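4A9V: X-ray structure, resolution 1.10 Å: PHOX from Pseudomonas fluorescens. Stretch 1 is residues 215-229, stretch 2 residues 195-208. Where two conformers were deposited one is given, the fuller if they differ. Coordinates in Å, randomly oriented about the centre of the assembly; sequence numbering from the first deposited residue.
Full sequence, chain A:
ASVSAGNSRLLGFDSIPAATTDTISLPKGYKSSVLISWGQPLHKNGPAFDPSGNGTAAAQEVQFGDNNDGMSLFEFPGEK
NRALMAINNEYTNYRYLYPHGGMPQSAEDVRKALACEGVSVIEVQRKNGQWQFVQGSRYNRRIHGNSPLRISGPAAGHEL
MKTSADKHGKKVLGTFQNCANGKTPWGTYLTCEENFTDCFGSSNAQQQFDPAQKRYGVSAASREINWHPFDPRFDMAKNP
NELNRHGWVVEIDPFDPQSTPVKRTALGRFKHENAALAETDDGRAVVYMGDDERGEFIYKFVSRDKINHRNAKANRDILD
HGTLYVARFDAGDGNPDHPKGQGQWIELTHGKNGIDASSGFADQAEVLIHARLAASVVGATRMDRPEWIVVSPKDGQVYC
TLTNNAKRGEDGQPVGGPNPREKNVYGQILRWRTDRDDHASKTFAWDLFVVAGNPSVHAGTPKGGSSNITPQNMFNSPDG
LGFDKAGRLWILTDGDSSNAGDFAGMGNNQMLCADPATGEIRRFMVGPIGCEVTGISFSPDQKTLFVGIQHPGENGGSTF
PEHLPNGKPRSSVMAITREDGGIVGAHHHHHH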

# COMPACT_ATOMS: atom_id res chain seq x y z
N ARG A 215 15.90 5.96 -13.48
CA ARG A 215 15.17 4.71 -13.34
C ARG A 215 14.09 4.82 -12.26
O ARG A 215 13.07 4.13 -12.33
CB ARG A 215 16.14 3.55 -13.03
CG ARG A 215 15.46 2.23 -12.69
CD ARG A 215 14.61 1.67 -13.82
NE ARG A 215 14.01 0.38 -13.48
CZ ARG A 215 14.65 -0.78 -13.54
NH1 ARG A 215 15.88 -0.84 -14.03
NH2 ARG A 215 14.04 -1.90 -13.16
N TYR A 216 14.31 5.66 -11.26
CA TYR A 216 13.33 5.86 -10.21
C TYR A 216 12.33 6.96 -10.53
O TYR A 216 11.33 7.10 -9.84
CB TYR A 216 14.03 6.09 -8.87
CG TYR A 216 14.55 4.80 -8.24
CD1 TYR A 216 15.64 4.13 -8.78
CD2 TYR A 216 13.90 4.23 -7.16
CE1 TYR A 216 16.07 2.93 -8.23
CE2 TYR A 216 14.32 3.04 -6.61
CZ TYR A 216 15.41 2.39 -7.15
OH TYR A 216 15.85 1.18 -6.65
N GLY A 217 12.54 7.68 -11.63
CA GLY A 217 11.48 8.50 -12.22
C GLY A 217 11.40 9.92 -11.70
O GLY A 217 10.39 10.59 -11.89
N VAL A 218 12.48 10.43 -11.12
CA VAL A 218 12.50 11.82 -10.67
C VAL A 218 12.49 12.78 -11.86
O VAL A 218 12.99 12.45 -12.93
CB VAL A 218 13.71 12.09 -9.75
CG1 VAL A 218 15.01 12.02 -10.53
CG2 VAL A 218 13.57 13.40 -9.01
N SER A 219 11.86 13.94 -11.67
CA SER A 219 11.85 15.00 -12.67
C SER A 219 12.14 16.33 -11.99
O SER A 219 11.91 16.49 -10.79
CB SER A 219 10.49 15.08 -13.36
OG SER A 219 9.51 15.62 -12.48
N ALA A 220 12.53 17.32 -12.78
CA ALA A 220 12.77 18.66 -12.26
C ALA A 220 11.48 19.34 -11.84
O ALA A 220 11.47 20.16 -10.92
CB ALA A 220 13.50 19.50 -13.29
N ALA A 221 10.38 19.01 -12.51
CA ALA A 221 9.11 19.68 -12.26
C ALA A 221 8.41 19.18 -10.99
O ALA A 221 7.56 19.88 -10.45
CB ALA A 221 8.18 19.53 -13.45
N SER A 222 8.78 17.98 -10.52
CA SER A 222 7.96 17.19 -9.59
C SER A 222 6.65 16.77 -10.24
O SER A 222 6.32 17.25 -11.33
CB SER A 222 7.72 17.93 -8.26
OG SER A 222 6.53 18.71 -8.28
N ARG A 223 5.94 15.82 -9.64
CA ARG A 223 4.66 15.37 -10.19
C ARG A 223 3.51 16.21 -9.65
O ARG A 223 2.68 15.73 -8.89
CB ARG A 223 4.44 13.87 -9.96
CG ARG A 223 3.43 13.28 -10.94
CD ARG A 223 3.23 11.79 -10.76
NE ARG A 223 4.47 11.04 -10.95
CZ ARG A 223 4.79 10.38 -12.06
NH1 ARG A 223 4.16 10.65 -13.19
NH2 ARG A 223 5.82 9.54 -12.06
N GLU A 224 3.52 17.49 -9.99
CA GLU A 224 2.53 18.44 -9.51
C GLU A 224 2.44 18.42 -7.99
O GLU A 224 1.38 18.67 -7.42
CB GLU A 224 1.16 18.15 -10.15
CG GLU A 224 1.18 18.27 -11.67
CD GLU A 224 -0.14 17.88 -12.32
OE1 GLU A 224 -1.13 17.65 -11.59
OE2 GLU A 224 -0.21 17.89 -13.57
N ILE A 225 3.59 18.29 -7.34
CA ILE A 225 3.69 18.40 -5.89
C ILE A 225 4.25 19.78 -5.48
O ILE A 225 3.66 20.47 -4.63
CB ILE A 225 4.54 17.25 -5.30
CG1 ILE A 225 3.93 15.89 -5.64
CG2 ILE A 225 4.70 17.42 -3.80
CD1 ILE A 225 2.48 15.74 -5.21
N ASN A 226 5.37 20.17 -6.07
CA ASN A 226 5.88 21.53 -5.98
C ASN A 226 6.11 21.97 -4.53
O ASN A 226 5.75 23.07 -4.11
CB ASN A 226 4.96 22.47 -6.75
CG ASN A 226 4.94 22.15 -8.24
OD1 ASN A 226 5.96 21.76 -8.80
ND2 ASN A 226 3.76 22.17 -8.84
N TRP A 227 6.85 21.12 -3.82
CA TRP A 227 7.43 21.48 -2.53
C TRP A 227 8.77 22.17 -2.68
O TRP A 227 9.11 23.05 -1.89
CB TRP A 227 7.61 20.23 -1.68
CG TRP A 227 6.33 19.57 -1.28
CD1 TRP A 227 5.03 20.06 -1.42
CD2 TRP A 227 6.19 18.29 -0.61
NE1 TRP A 227 4.13 19.18 -0.89
CE2 TRP A 227 4.76 18.06 -0.46
CE3 TRP A 227 7.07 17.27 -0.30
CZ2 TRP A 227 4.26 16.89 0.08
CZ3 TRP A 227 6.56 16.10 0.24
CH2 TRP A 227 5.19 15.91 0.42
N HIS A 228 9.55 21.75 -3.68
CA HIS A 228 10.93 22.21 -3.82
C HIS A 228 11.13 23.71 -3.98
O HIS A 228 12.19 24.20 -3.60
CB HIS A 228 11.63 21.45 -4.94
CG HIS A 228 11.01 21.66 -6.30
ND1 HIS A 228 9.93 20.97 -6.73
CD2 HIS A 228 11.36 22.52 -7.33
CE1 HIS A 228 9.58 21.41 -7.95
NE2 HIS A 228 10.46 22.36 -8.32
N PRO A 229 10.12 24.46 -4.45
CA PRO A 229 10.35 25.91 -4.53
C PRO A 229 10.39 26.58 -3.16
O PRO A 229 10.89 27.70 -3.04
CB PRO A 229 9.15 26.41 -5.34
CG PRO A 229 8.72 25.23 -6.14
CD PRO A 229 8.92 24.07 -5.22
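Stretch 2, residues 195-208: NFTDCFGSSNAQQQ

Stretch 2 lies against stretch 1 as one irregular chain against another, with no regular sheet or helix pairing between them. A short 3-10 segment running through Asp198 to Cys199 comes first, and the rest is loop, closing in a type I turn from Asn204 to Gln207. The register does not run steadily: Thr197 lies nearest Val218 (CA to CA 5.4 Å) and Gly201 nearest Ala220 (CA to CA 4.1 Å), yet Asp198 and Cys199, which lie between them in sequence, face the later residues Arg223 (CA to CA 4.7 Å) and Ile225 (CA to CA 5.6 Å). Stretch 1 therefore bends around the short segment.

Asn195 makes no contact. Phe196 points its CA-CB bond away, but the ring returns, bringing CZ to 4.1 Å from Tyr216 CD2. Thr197 points toward the helix end, where its CG2 lies 3.3 Å from Tyr216 O; its OG1 shares water 2 with Gly217 O, just where the helix closes in a Schellman motif.

Asp198 is the polar anchor and engages Arg223 twice. Its O accepts from Arg223 N at 3.0 Å, and its OD1 meets Arg223 NE at 2.9 Å in a salt bridge at the edge of the guanidinium, so main chain and side chain fix the same partner. Ile225 packs alongside, with CG1 3.2 Å from Asp198 O.

Cys199 turns to apolar neighbours. Its SG is 3.5 Å from Trp227 CZ3, oblique to the ring, and 4.3 Å from Ile225 CG2. Phe200 leads its CA-CB bond away, though CB still touches Val218 CG2 at 4.0 Å. Water 1 ties this corner together: its oxygen lies 2.7 Å from both Thr197 O and Phe200 O, in hydrogen-bonding position to each, and accepts from Ser219 N at 2.9 Å.

Gly201 marks the tightest fit. Its CA lies over the face of the His228 ring, 3.7 Å from the centroid, and 3.2 Å from Ala220 O. A CB built here would fall 2.3 Å from His228 CE1 and 2.6 Å from Ala220 O, so the close approach depends on glycine. Immediately after, Ser202 N donates to Ala220 O at 2.8 Å, securing the backbone where the chains are nearest.

Beyond this the chain turns back on itself. Ser202 OG accepts from Asn204 N at 3.0 Å and donates to Gln207 OE1 at 2.8 Å, bracing the turn, whose Asn204 O sits 3.6 Å from Ala220 CB. Gln206 and Gln208 do not reach stretch 1.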

# COMPACT_ATOMS: atom_id res chain seq x y z
N ASN A 195 5.26 6.44 -3.89
CA ASN A 195 5.55 7.45 -4.91
C ASN A 195 6.33 8.64 -4.35
O ASN A 195 6.04 9.81 -4.62
CB ASN A 195 4.26 7.90 -5.59
CG ASN A 195 3.68 6.82 -6.46
OD1 ASN A 195 4.37 6.28 -7.33
ND2 ASN A 195 2.45 6.42 -6.18
N PHE A 196 7.40 8.31 -3.64
CA PHE A 196 8.21 9.32 -2.97
C PHE A 196 8.87 10.27 -3.97
O PHE A 196 9.08 11.44 -3.67
CB PHE A 196 9.26 8.67 -2.07
CG PHE A 196 10.34 7.94 -2.81
CD1 PHE A 196 10.17 6.63 -3.22
CD2 PHE A 196 11.56 8.55 -3.04
CE1 PHE A 196 11.18 5.97 -3.91
CE2 PHE A 196 12.56 7.90 -3.73
CZ PHE A 196 12.38 6.60 -4.16
N THR A 197 9.22 9.75 -5.14
CA THR A 197 9.92 10.54 -6.15
C THR A 197 9.09 11.71 -6.65
O THR A 197 9.64 12.72 -7.08
CB THR A 197 10.33 9.66 -7.35
OG1 THR A 197 9.17 8.97 -7.83
CG2 THR A 197 11.38 8.64 -6.95
N ASP A 198 7.76 11.59 -6.58
CA ASP A 198 6.85 12.64 -7.03
C ASP A 198 7.14 13.96 -6.33
O ASP A 198 6.81 15.03 -6.85
CB ASP A 198 5.40 12.25 -6.74
CG ASP A 198 4.90 11.11 -7.59
OD1 ASP A 198 5.67 10.54 -8.39
OD2 ASP A 198 3.70 10.77 -7.44
N CYS A 199 7.63 13.87 -5.10
CA CYS A 199 7.76 15.02 -4.21
C CYS A 199 9.01 15.84 -4.46
O CYS A 199 9.18 16.89 -3.86
CB CYS A 199 7.76 14.53 -2.76
SG CYS A 199 6.25 13.69 -2.29
N PHE A 200 9.91 15.33 -5.30
CA PHE A 200 11.19 15.99 -5.56
C PHE A 200 11.15 16.73 -6.89
O PHE A 200 10.42 16.35 -7.80
CB PHE A 200 12.31 14.96 -5.57
CG PHE A 200 12.58 14.36 -4.21
CD1 PHE A 200 11.78 13.35 -3.70
CD2 PHE A 200 13.59 14.88 -3.41
CE1 PHE A 200 11.98 12.88 -2.42
CE2 PHE A 200 13.79 14.40 -2.12
CZ PHE A 200 12.97 13.41 -1.62
N GLY A 201 11.88 17.82 -6.96
CA GLY A 201 12.06 18.54 -8.21
C GLY A 201 13.42 19.20 -8.22
O GLY A 201 14.29 18.80 -7.45
N SER A 202 13.60 20.20 -9.07
CA SER A 202 14.83 20.95 -9.05
C SER A 202 14.55 22.39 -9.42
O SER A 202 13.69 22.68 -10.25
CB SER A 202 15.85 20.36 -10.03
OG SER A 202 17.03 21.14 -10.02
N SER A 203 15.31 23.30 -8.81
CA SER A 203 15.29 24.70 -9.21
C SER A 203 15.91 24.91 -10.59
O SER A 203 15.74 25.97 -11.17
CB SER A 203 15.99 25.56 -8.16
OG SER A 203 17.23 25.01 -7.77
N ASN A 204 16.63 23.91 -11.09
CA ASN A 204 17.14 23.92 -12.46
C ASN A 204 16.25 23.08 -13.37
O ASN A 204 16.24 21.85 -13.28
CB ASN A 204 18.56 23.36 -12.46
CG ASN A 204 19.19 23.33 -13.84
OD1 ASN A 204 18.60 23.77 -14.82
ND2 ASN A 204 20.37 22.73 -13.92
N ALA A 205 15.48 23.74 -14.22
CA ALA A 205 14.54 23.02 -15.08
C ALA A 205 15.25 22.06 -16.02
O ALA A 205 14.64 21.11 -16.53
CB ALA A 205 13.70 24.01 -15.88
N GLN A 206 16.54 22.31 -16.29
CA GLN A 206 17.34 21.44 -17.15
C GLN A 206 18.27 20.54 -16.33
O GLN A 206 19.28 20.04 -16.83
CB GLN A 206 18.16 22.28 -18.14
CG GLN A 206 17.32 23.27 -18.95
CD GLN A 206 17.00 22.77 -20.35
OE1 GLN A 206 17.79 22.05 -20.96
NE2 GLN A 206 15.91 23.28 -20.92
N GLN A 207 17.90 20.29 -15.08
CA GLN A 207 18.64 19.40 -14.19
C GLN A 207 19.05 18.12 -14.90
O GLN A 207 18.18 17.40 -15.40
CB GLN A 207 17.75 19.05 -12.99
CG GLN A 207 18.42 18.22 -11.91
CD GLN A 207 19.60 18.93 -11.28
OE1 GLN A 207 19.46 20.01 -10.70
NE2 GLN A 207 20.77 18.30 -11.32
N GLN A 208 20.33 17.77 -14.82
CA GLN A 208 20.81 16.47 -15.22
C GLN A 208 20.51 15.45 -14.14
O GLN A 208 20.72 15.71 -12.95
CB GLN A 208 22.31 16.49 -15.45
CG GLN A 208 22.76 17.41 -16.56
CD GLN A 208 24.24 17.32 -16.79
OE1 GLN A 208 25.01 17.30 -15.82
NE2 GLN A 208 24.62 16.93 -18.00
O HOH W 1 10.12 14.14 -9.38
O HOH W 2 8.09 10.56 -9.77
O HOH W 3 8.49 19.25 -5.10